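Local coordinates for uncharacterized protein (Alicyclobacillus acidocaldarius subsp. acidocaldarius, PDB 3RAG), which is of unknown function but contains a von Willebrand factor type A-like alpha/beta fold that carries a bound sodium ion, at residues Asn42-Val47 against Ser80-Met85. Sequence-based numbering, arbitrary orientation.
Sequences NVIGIV and SATAQM
Ile-44 reaches out from its strand with one methyl, CD1, and lays it against a long helix near its start, at Thr-82 and Ala-83. This is strand-to-helix packing in a von Willebrand factor A-like alpha/beta fold, in which the N-terminal part of helix 79-106 packs on one face of the central sheet and strand 40-46 runs between strands 10-17 and 71-74. CD1 sits 3.7 Å from Ala-83 CB and equally 3.7 Å from Ala-83 CA and Ala-83 N, so it meets the backbone of the helix as well as the alanine methyl. On the N-terminal side of that alanine, Thr-82 turns its methyl inward, CG2 lying 4.1 Å from Ile-44 CD1. Ile-44 CA and Ala-83 CA are 7.5 Å apart, a closeness consistent with the small side chain of Ala-83. No hydrogen bond joins the two segments; the buried contact is van der Waals packing and modest, at 104 Å² summed over both sides.

Two torsions deliver the isoleucine methyl: CG1 stands anti to the carbonyl carbon (chi1 -67°), and the branch then runs extended to CD1 (chi2 173°), pushing it to full reach toward the helix. In the next shell, Val-74 touches Ile-44 and Thr-82 alike, tying the neighbouring strand into the same apolar patch, while Ile-44 is held in the sheet by backbone bonding to Val-15. Ser-80 and Gln-84, whose CB atoms point away from the strand, pack on helix 151-165. The bound sodium ion is about 13 Å from the Ile-44 side chain, too far to take part. Thr-82 splits its two branches between tasks: CG2 faces Ile-44, and OG1 is hydrogen-bonded to the carbonyl oxygen of Asp-78, just before helix 79-106 begins.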
# COMPACT_ATOMS: atom_id res chain seq x y z
N ASN A 42 2.26 1.68 3.41
CA ASN A 42 1.28 1.66 4.50
C ASN A 42 1.28 0.28 5.16
O ASN A 42 1.59 -0.73 4.50
CB ASN A 42 -0.13 1.91 3.94
CG ASN A 42 -0.31 3.33 3.41
OD1 ASN A 42 -0.99 3.56 2.39
ND2 ASN A 42 0.28 4.26 4.08
N VAL A 43 1.00 0.21 6.45
CA VAL A 43 1.00 -1.08 7.15
C VAL A 43 -0.26 -1.23 7.98
O VAL A 43 -0.60 -0.35 8.78
CB VAL A 43 2.21 -1.21 8.09
CG1 VAL A 43 2.26 -2.65 8.70
CG2 VAL A 43 3.53 -0.87 7.36
N ILE A 44 -0.93 -2.36 7.80
CA ILE A 44 -2.01 -2.74 8.70
C ILE A 44 -1.53 -3.90 9.57
O ILE A 44 -1.17 -4.97 9.06
CB ILE A 44 -3.26 -3.18 7.93
CG1 ILE A 44 -3.86 -1.98 7.18
CG2 ILE A 44 -4.28 -3.84 8.87
CD1 ILE A 44 -5.04 -2.34 6.23
N GLY A 45 -1.54 -3.68 10.88
CA GLY A 45 -1.23 -4.74 11.84
C GLY A 45 -2.57 -5.32 12.31
O GLY A 45 -3.54 -4.59 12.47
N ILE A 46 -2.62 -6.63 12.53
CA ILE A 46 -3.88 -7.27 12.90
C ILE A 46 -3.90 -7.63 14.37
O ILE A 46 -2.97 -8.28 14.88
CB ILE A 46 -4.11 -8.56 12.05
CG1 ILE A 46 -4.05 -8.25 10.54
CG2 ILE A 46 -5.46 -9.18 12.42
CD1 ILE A 46 -4.05 -9.54 9.67
N VAL A 47 -4.94 -7.20 15.08
CA VAL A 47 -5.18 -7.66 16.44
C VAL A 47 -5.80 -9.08 16.40
O VAL A 47 -6.92 -9.25 15.91
CB VAL A 47 -6.16 -6.74 17.18
CG1 VAL A 47 -6.39 -7.22 18.63
CG2 VAL A 47 -5.68 -5.26 17.14
N SER A 80 -10.78 -4.44 5.91
CA SER A 80 -11.21 -3.92 4.62
C SER A 80 -11.45 -2.40 4.64
O SER A 80 -10.87 -1.63 3.86
CB SER A 80 -12.48 -4.66 4.18
OG SER A 80 -12.92 -4.17 2.93
N ALA A 81 -12.31 -1.96 5.54
CA ALA A 81 -12.58 -0.54 5.69
C ALA A 81 -11.30 0.24 5.99
O ALA A 81 -11.10 1.35 5.49
CB ALA A 81 -13.62 -0.32 6.80
N THR A 82 -10.42 -0.34 6.80
CA THR A 82 -9.19 0.35 7.17
C THR A 82 -8.27 0.53 5.97
O THR A 82 -7.69 1.61 5.79
CB THR A 82 -8.48 -0.41 8.29
OG1 THR A 82 -9.33 -0.43 9.44
CG2 THR A 82 -7.17 0.25 8.66
N ALA A 83 -8.12 -0.53 5.18
CA ALA A 83 -7.30 -0.48 3.96
C ALA A 83 -7.80 0.59 2.99
O ALA A 83 -7.03 1.35 2.42
CB ALA A 83 -7.27 -1.85 3.27
N GLN A 84 -9.12 0.65 2.81
CA GLN A 84 -9.70 1.66 1.93
C GLN A 84 -9.43 3.07 2.47
O GLN A 84 -8.98 3.94 1.72
CB GLN A 84 -11.20 1.40 1.73
CG GLN A 84 -11.52 0.07 1.08
CD GLN A 84 -13.00 -0.22 1.04
OE1 GLN A 84 -13.82 0.69 0.95
NE2 GLN A 84 -13.36 -1.50 1.12
N MSE A 85 -9.67 3.30 3.76
CA MSE A 85 -9.41 4.63 4.33
C MSE A 85 -7.95 5.04 4.18
O MSE A 85 -7.67 6.19 3.84
CB MSE A 85 -9.78 4.70 5.83
CG MSE A 85 -9.40 6.03 6.54
SE MSE A 85 -7.71 6.20 7.22
CE MSE A 85 -7.74 5.02 8.58